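Local coordinates for protein Phthiocerol/phthiodiolone dimycocerosyl transferase (Mycobacterium tuberculosis, PDB 1Q9J) that probably catalyses the final step of phthiocerol dimycocerosate lipid synthesis, transferring mycocerosyl groups from mycocerosic acid synthase directly onto the hydroxyls of phthiocerol and its relatives, at residues 214-218 / 363-367; 258-262 / 288-294. All coordinates share one frame. Residues are numbered along the deposited sequence.

Interaction 1. Residues 214-218 / 363-367; sequences TRLWL and DIKGQ
Arg215 NH2 forms a salt bridge with Asp363 OD1 at 2.7 Å, and Arg215 NH1 donates to Ile364 O at 3.2 Å, so the guanidinium meets a carboxylate and a backbone carbonyl at its edge: one arginine bridges two strands too far apart for backbone pairing. Asp363 (chi1 t) is shared; its OD2 lies 2.7 Å from Lys365 NZ, extending the salt bridge into a network that Arg215 continues through a second partner, Glu391. Strands 214-216 and 363-367 run roughly antiparallel, at 145°, with axes 9.9 Å apart at closest approach and Arg215 opposite Lys365 (CA to CA 9.2 Å). They belong to different sheets: 214-216 pairs with strand 387-393, whereas 363-367, though late in the chain, joins strand 23-31, consistent with a contact across the interface of the two related domains. Arg215 reaches over with chi1 and chi2 both t. Lys365 CG covers one guanidinium face, 3.4 Å from Arg215 NH2. Farther out, the Trp217 ring (chi1 m) turns its edge to the carboxylate, Trp217 CZ2 standing 3.8 Å from Asp363 OD1.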
ATOM      1  N   THR A 214       7.126  -9.366   8.330  1.00 59.67           N
ATOM      2  CA  THR A 214       7.936 -10.528   7.972  1.00 63.83           C
ATOM      3  C   THR A 214       8.070 -10.539   6.459  1.00 64.65           C
ATOM      4  O   THR A 214       7.147 -10.160   5.748  1.00 67.35           O
ATOM      5  CB  THR A 214       7.275 -11.834   8.377  1.00 65.27           C
ATOM      6  OG1 THR A 214       7.108 -11.868   9.796  1.00 71.65           O
ATOM      7  CG2 THR A 214       8.140 -13.000   7.941  1.00 65.05           C
ATOM      8  N   ARG A 215       9.203 -11.005   5.961  1.00 62.48           N
ATOM      9  CA  ARG A 215       9.387 -11.007   4.532  1.00 64.63           C
ATOM     10  C   ARG A 215      10.223 -12.188   4.027  1.00 68.58           C
ATOM     11  O   ARG A 215      11.312 -12.465   4.548  1.00 67.55           O
ATOM     12  CB  ARG A 215       9.996  -9.658   4.152  1.00 64.86           C
ATOM     13  CG  ARG A 215      10.426  -9.481   2.724  1.00 64.66           C
ATOM     14  CD  ARG A 215      10.360  -8.009   2.396  1.00 64.84           C
ATOM     15  NE  ARG A 215      11.508  -7.531   1.641  1.00 67.30           N
ATOM     16  CZ  ARG A 215      11.579  -6.326   1.084  1.00 67.26           C
ATOM     17  NH1 ARG A 215      10.566  -5.472   1.193  1.00 63.29           N
ATOM     18  NH2 ARG A 215      12.672  -5.964   0.427  1.00 71.17           N
ATOM     19  N   LEU A 216       9.691 -12.897   3.028  1.00 70.36           N
ATOM     20  CA  LEU A 216      10.364 -14.056   2.425  1.00 72.90           C
ATOM     21  C   LEU A 216      10.548 -13.824   0.941  1.00 73.06           C
ATOM     22  O   LEU A 216       9.645 -13.322   0.286  1.00 76.48           O
ATOM     23  CB  LEU A 216       9.530 -15.319   2.607  1.00 73.01           C
ATOM     24  CG  LEU A 216       9.352 -15.757   4.051  1.00 75.89           C
ATOM     25  CD1 LEU A 216       8.474 -17.003   4.118  1.00 77.84           C
ATOM     26  CD2 LEU A 216      10.725 -16.024   4.646  1.00 77.27           C
ATOM     27  N   TRP A 217      11.708 -14.199   0.413  1.00 72.25           N
ATOM     28  CA  TRP A 217      11.980 -14.024  -1.006  1.00 72.20           C
ATOM     29  C   TRP A 217      11.865 -15.314  -1.821  1.00 75.16           C
ATOM     30  O   TRP A 217      11.443 -16.365  -1.327  1.00 73.78           O
ATOM     31  CB  TRP A 217      13.379 -13.442  -1.221  1.00 70.03           C
ATOM     32  CG  TRP A 217      13.523 -12.011  -0.863  1.00 68.87           C
ATOM     33  CD1 TRP A 217      13.340 -11.456   0.363  1.00 66.89           C
ATOM     34  CD2 TRP A 217      13.910 -10.946  -1.738  1.00 69.29           C
ATOM     35  NE1 TRP A 217      13.587 -10.109   0.310  1.00 69.81           N
ATOM     36  CE2 TRP A 217      13.938  -9.766  -0.973  1.00 70.71           C
ATOM     37  CE3 TRP A 217      14.232 -10.873  -3.103  1.00 72.23           C
ATOM     38  CZ2 TRP A 217      14.284  -8.511  -1.523  1.00 70.63           C
ATOM     39  CZ3 TRP A 217      14.577  -9.625  -3.652  1.00 71.20           C
ATOM     40  CH2 TRP A 217      14.596  -8.466  -2.861  1.00 69.84           C
ATOM     41  N   LEU A 218      12.244 -15.197  -3.090  1.00 79.55           N
ATOM     42  CA  LEU A 218      12.230 -16.295  -4.044  1.00 80.97           C
ATOM     43  C   LEU A 218      13.367 -16.101  -5.021  1.00 83.14           C
ATOM     44  O   LEU A 218      13.632 -14.982  -5.469  1.00 82.59           O
ATOM     45  CB  LEU A 218      10.908 -16.332  -4.803  1.00 83.60           C
ATOM     46  CG  LEU A 218       9.851 -17.213  -4.149  1.00 85.22           C
ATOM     47  CD1 LEU A 218       8.547 -17.145  -4.923  1.00 89.03           C
ATOM     48  CD2 LEU A 218      10.383 -18.632  -4.116  1.00 90.99           C
ATOM     49  N   ASP A 363      17.780  -2.405  -2.326  1.00 62.70           N
ATOM     50  CA  ASP A 363      16.581  -3.009  -1.770  1.00 65.54           C
ATOM     51  C   ASP A 363      15.506  -1.965  -1.504  1.00 65.50           C
ATOM     52  O   ASP A 363      15.805  -0.789  -1.308  1.00 65.35           O
ATOM     53  CB  ASP A 363      16.926  -3.758  -0.478  1.00 67.71           C
ATOM     54  CG  ASP A 363      15.802  -4.641  -0.008  1.00 72.55           C
ATOM     55  OD1 ASP A 363      14.836  -4.811  -0.792  1.00 71.59           O
ATOM     56  OD2 ASP A 363      15.888  -5.164   1.133  1.00 71.41           O
ATOM     57  N   ILE A 364      14.251  -2.399  -1.517  1.00 65.92           N
ATOM     58  CA  ILE A 364      13.126  -1.506  -1.276  1.00 66.67           C
ATOM     59  C   ILE A 364      12.111  -2.183  -0.364  1.00 67.09           C
ATOM     60  O   ILE A 364      11.381  -3.072  -0.796  1.00 67.48           O
ATOM     61  CB  ILE A 364      12.442  -1.111  -2.608  1.00 66.64           C
ATOM     62  CG1 ILE A 364      13.266  -0.032  -3.313  1.00 68.23           C
ATOM     63  CG2 ILE A 364      11.023  -0.639  -2.357  1.00 67.97           C
ATOM     64  CD1 ILE A 364      12.696   0.427  -4.647  1.00 66.14           C
ATOM     65  N   LYS A 365      12.071  -1.763   0.898  1.00 67.11           N
ATOM     66  CA  LYS A 365      11.144  -2.351   1.864  1.00 67.54           C
ATOM     67  C   LYS A 365      10.045  -1.366   2.246  1.00 65.07           C
ATOM     68  O   LYS A 365      10.293  -0.175   2.415  1.00 63.18           O
ATOM     69  CB  LYS A 365      11.882  -2.784   3.140  1.00 72.69           C
ATOM     70  CG  LYS A 365      13.092  -3.684   2.926  1.00 77.95           C
ATOM     71  CD  LYS A 365      13.732  -4.076   4.256  1.00 81.66           C
ATOM     72  CE  LYS A 365      15.111  -4.708   4.055  1.00 83.93           C
ATOM     73  NZ  LYS A 365      16.062  -3.766   3.382  1.00 87.27           N
ATOM     74  N   GLY A 366       8.829  -1.871   2.387  1.00 65.80           N
ATOM     75  CA  GLY A 366       7.725  -1.013   2.757  1.00 65.52           C
ATOM     76  C   GLY A 366       7.202  -1.443   4.104  1.00 67.20           C
ATOM     77  O   GLY A 366       7.176  -2.633   4.427  1.00 68.72           O
ATOM     78  N   GLN A 367       6.788  -0.478   4.908  1.00 66.75           N
ATOM     79  CA  GLN A 367       6.274  -0.809   6.221  1.00 66.26           C
ATOM     80  C   GLN A 367       5.309   0.261   6.684  1.00 66.43           C
ATOM     81  O   GLN A 367       5.374   1.401   6.240  1.00 69.53           O
ATOM     82  CB  GLN A 367       7.427  -0.930   7.216  1.00 64.83           C
ATOM     83  CG  GLN A 367       7.005  -1.280   8.631  1.00 58.65           C
ATOM     84  CD  GLN A 367       8.197  -1.481   9.560  1.00 58.38           C
ATOM     85  OE1 GLN A 367       8.045  -1.970  10.681  1.00 51.15           O
ATOM     86  NE2 GLN A 367       9.389  -1.098   9.094  1.00 52.97           N
TER

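Interaction 2. Residues 258-262 / 288-294; sequences VPIPY and ASYLAEI
At the apolar centre, Leu291 (chi1 t, chi2 p) brings CD1 to 3.6 Å from Pro259 CB and 4.2 Å from Pro261 CB. The opposite face carries Ile260, whose CB lies 4.4 Å from Ala292 CB, and Tyr262 (chi1 t), whose CB meets the ring edge of Tyr290 (chi1 t) at CD2, 4.2 Å away; Ile260 CD1 also lies 4.4 Å from Ile294 CD1. Strands 260-262 and 288-292 run antiparallel at 160°, axes 4.5 Å apart at closest approach. Pro261 faces Leu291 (CA to CA 4.4 Å) in a non-hydrogen-bonded pair, so its lack of an amide hydrogen costs this strand pair nothing. Hydrogen-bonded pairs flank it: Ile260 N to Ala292 O is 2.7 Å, Ala292 N to Ile260 O 3.0 Å, Tyr262 N to Tyr290 O 2.8 Å; Tyr290 N to Tyr262 O, 3.0 Å, is weak. This is regular antiparallel pairing of edge strand 285-292 with inner strand 260-267 of a mixed six-stranded sheet; helices 237-253 and 300-317 cover the tyrosine face, where Tyr290 OH hydrogen-bonds Asp306, and strand 342-345 flanks 260-267.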
ATOM      1  N   VAL A 258     -15.309 -24.075   7.050  1.00119.68           N
ATOM      2  CA  VAL A 258     -15.627 -22.690   7.378  1.00112.28           C
ATOM      3  C   VAL A 258     -14.974 -21.835   6.289  1.00106.11           C
ATOM      4  O   VAL A 258     -13.756 -21.875   6.104  1.00104.94           O
ATOM      5  CB  VAL A 258     -15.091 -22.289   8.779  1.00112.32           C
ATOM      6  CG1 VAL A 258     -15.951 -22.922   9.866  1.00112.76           C
ATOM      7  CG2 VAL A 258     -13.649 -22.723   8.936  1.00109.68           C
ATOM      8  N   PRO A 259     -15.781 -21.062   5.543  1.00100.67           N
ATOM      9  CA  PRO A 259     -15.279 -20.206   4.463  1.00 96.21           C
ATOM     10  C   PRO A 259     -14.189 -19.220   4.889  1.00 91.03           C
ATOM     11  O   PRO A 259     -13.994 -18.959   6.079  1.00 90.14           O
ATOM     12  CB  PRO A 259     -16.541 -19.502   3.967  1.00 95.35           C
ATOM     13  CG  PRO A 259     -17.365 -19.396   5.213  1.00 97.58           C
ATOM     14  CD  PRO A 259     -17.197 -20.766   5.825  1.00 98.89           C
ATOM     15  N   ILE A 260     -13.474 -18.684   3.907  1.00 85.19           N
ATOM     16  CA  ILE A 260     -12.421 -17.719   4.175  1.00 79.29           C
ATOM     17  C   ILE A 260     -12.664 -16.441   3.392  1.00 73.63           C
ATOM     18  O   ILE A 260     -12.386 -16.372   2.195  1.00 69.31           O
ATOM     19  CB  ILE A 260     -11.036 -18.253   3.778  1.00 79.10           C
ATOM     20  CG1 ILE A 260     -10.667 -19.440   4.662  1.00 76.00           C
ATOM     21  CG2 ILE A 260      -9.994 -17.141   3.904  1.00 77.24           C
ATOM     22  CD1 ILE A 260      -9.389 -20.110   4.238  1.00 77.19           C
ATOM     23  N   PRO A 261     -13.198 -15.414   4.062  1.00 70.93           N
ATOM     24  CA  PRO A 261     -13.478 -14.122   3.426  1.00 69.86           C
ATOM     25  C   PRO A 261     -12.187 -13.448   2.963  1.00 65.69           C
ATOM     26  O   PRO A 261     -11.262 -13.262   3.750  1.00 65.85           O
ATOM     27  CB  PRO A 261     -14.194 -13.341   4.528  1.00 69.16           C
ATOM     28  CG  PRO A 261     -13.619 -13.930   5.784  1.00 70.28           C
ATOM     29  CD  PRO A 261     -13.582 -15.397   5.483  1.00 68.74           C
ATOM     30  N   TYR A 262     -12.130 -13.096   1.684  1.00 62.76           N
ATOM     31  CA  TYR A 262     -10.943 -12.467   1.122  1.00 60.79           C
ATOM     32  C   TYR A 262     -11.228 -11.055   0.609  1.00 60.54           C
ATOM     33  O   TYR A 262     -12.324 -10.764   0.129  1.00 58.28           O
ATOM     34  CB  TYR A 262     -10.393 -13.354   0.001  1.00 57.96           C
ATOM     35  CG  TYR A 262      -9.144 -12.843  -0.680  1.00 54.36           C
ATOM     36  CD1 TYR A 262      -8.102 -12.276   0.046  1.00 51.65           C
ATOM     37  CD2 TYR A 262      -8.985 -12.979  -2.055  1.00 50.56           C
ATOM     38  CE1 TYR A 262      -6.928 -11.857  -0.591  1.00 48.52           C
ATOM     39  CE2 TYR A 262      -7.822 -12.569  -2.695  1.00 49.64           C
ATOM     40  CZ  TYR A 262      -6.799 -12.010  -1.967  1.00 47.10           C
ATOM     41  OH  TYR A 262      -5.661 -11.587  -2.628  1.00 44.54           O
ATOM     42  N   ALA A 288     -12.420  -5.273  -3.266  1.00 56.86           N
ATOM     43  CA  ALA A 288     -13.075  -6.375  -3.939  1.00 59.58           C
ATOM     44  C   ALA A 288     -13.213  -7.517  -2.936  1.00 61.38           C
ATOM     45  O   ALA A 288     -12.214  -7.999  -2.400  1.00 60.09           O
ATOM     46  CB  ALA A 288     -12.235  -6.812  -5.137  1.00 53.44           C
ATOM     47  N   SER A 289     -14.447  -7.939  -2.665  1.00 64.67           N
ATOM     48  CA  SER A 289     -14.672  -9.038  -1.730  1.00 69.33           C
ATOM     49  C   SER A 289     -14.728 -10.363  -2.481  1.00 72.31           C
ATOM     50  O   SER A 289     -14.920 -10.395  -3.699  1.00 75.95           O
ATOM     51  CB  SER A 289     -15.971  -8.837  -0.945  1.00 69.45           C
ATOM     52  OG  SER A 289     -17.106  -8.830  -1.795  1.00 72.76           O
ATOM     53  N   TYR A 290     -14.550 -11.455  -1.744  1.00 75.76           N
ATOM     54  CA  TYR A 290     -14.559 -12.790  -2.324  1.00 78.41           C
ATOM     55  C   TYR A 290     -14.547 -13.854  -1.240  1.00 79.77           C
ATOM     56  O   TYR A 290     -13.533 -14.032  -0.566  1.00 78.25           O
ATOM     57  CB  TYR A 290     -13.331 -12.995  -3.195  1.00 80.20           C
ATOM     58  CG  TYR A 290     -13.216 -14.410  -3.692  1.00 85.31           C
ATOM     59  CD1 TYR A 290     -14.073 -14.888  -4.675  1.00 87.66           C
ATOM     60  CD2 TYR A 290     -12.270 -15.280  -3.161  1.00 85.93           C
ATOM     61  CE1 TYR A 290     -13.988 -16.198  -5.123  1.00 91.04           C
ATOM     62  CE2 TYR A 290     -12.178 -16.594  -3.598  1.00 88.22           C
ATOM     63  CZ  TYR A 290     -13.036 -17.046  -4.580  1.00 90.09           C
ATOM     64  OH  TYR A 290     -12.937 -18.337  -5.040  1.00 90.34           O
ATOM     65  N   LEU A 291     -15.655 -14.574  -1.093  1.00 83.61           N
ATOM     66  CA  LEU A 291     -15.757 -15.625  -0.080  1.00 86.18           C
ATOM     67  C   LEU A 291     -15.176 -16.939  -0.588  1.00 87.33           C
ATOM     68  O   LEU A 291     -15.854 -17.688  -1.279  1.00 88.57           O
ATOM     69  CB  LEU A 291     -17.219 -15.836   0.307  1.00 83.68           C
ATOM     70  CG  LEU A 291     -17.499 -16.693   1.537  1.00 82.93           C
ATOM     71  CD1 LEU A 291     -16.799 -16.099   2.764  1.00 81.96           C
ATOM     72  CD2 LEU A 291     -19.008 -16.751   1.751  1.00 80.83           C
ATOM     73  N   ALA A 292     -13.924 -17.214  -0.240  1.00 89.92           N
ATOM     74  CA  ALA A 292     -13.268 -18.438  -0.668  1.00 91.89           C
ATOM     75  C   ALA A 292     -13.724 -19.616   0.179  1.00 95.38           C
ATOM     76  O   ALA A 292     -13.755 -19.543   1.410  1.00 93.97           O
ATOM     77  CB  ALA A 292     -11.761 -18.287  -0.581  1.00 91.36           C
ATOM     78  N   GLU A 293     -14.082 -20.701  -0.497  1.00 98.98           N
ATOM     79  CA  GLU A 293     -14.536 -21.911   0.173  1.00100.99           C
ATOM     80  C   GLU A 293     -13.607 -23.048  -0.219  1.00102.40           C
ATOM     81  O   GLU A 293     -13.855 -23.769  -1.185  1.00101.23           O
ATOM     82  CB  GLU A 293     -15.977 -22.209  -0.235  1.00100.83           C
ATOM     83  CG  GLU A 293     -16.904 -21.032   0.023  1.00101.13           C
ATOM     84  CD  GLU A 293     -18.338 -21.313  -0.348  1.00101.52           C
ATOM     85  OE1 GLU A 293     -18.583 -21.741  -1.498  1.00104.85           O
ATOM     86  OE2 GLU A 293     -19.222 -21.086   0.508  1.00 98.20           O
ATOM     87  N   ILE A 294     -12.530 -23.188   0.548  1.00104.31           N
ATOM     88  CA  ILE A 294     -11.516 -24.205   0.301  1.00105.46           C
ATOM     89  C   ILE A 294     -11.756 -25.518   1.053  1.00105.83           C
ATOM     90  O   ILE A 294     -11.986 -25.533   2.264  1.00105.20           O
ATOM     91  CB  ILE A 294     -10.108 -23.663   0.665  1.00105.00           C
ATOM     92  CG1 ILE A 294      -9.836 -22.363  -0.094  1.00103.82           C
ATOM     93  CG2 ILE A 294      -9.044 -24.688   0.317  1.00104.50           C
ATOM     94  CD1 ILE A 294      -8.503 -21.725   0.243  1.00103.71           C
TER

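Together the contacts contrast pairing within a sheet with bridging between sheets. Both reach the same six-stranded mixed sheet, at its two outermost strands: interaction 1 uses strand 213-216 and looks across to the sheet of strand 23-31, whereas interaction 2 joins edge strand 285-292 to its neighbour 260-267. Their centres are 26 Å apart and their nearest atoms about 15 Å apart, so they do not touch, although the chain forms interaction 2 between the two segments of interaction 1. Each has a different probable functional site within about 11 Å, without evidence of forming part of it: the side chain of His124, the probable proton acceptor, is about 11 Å from Gly366, and that of Arg312, probably important for carrier-protein recognition, about 10 Å from the side chain of Ala288.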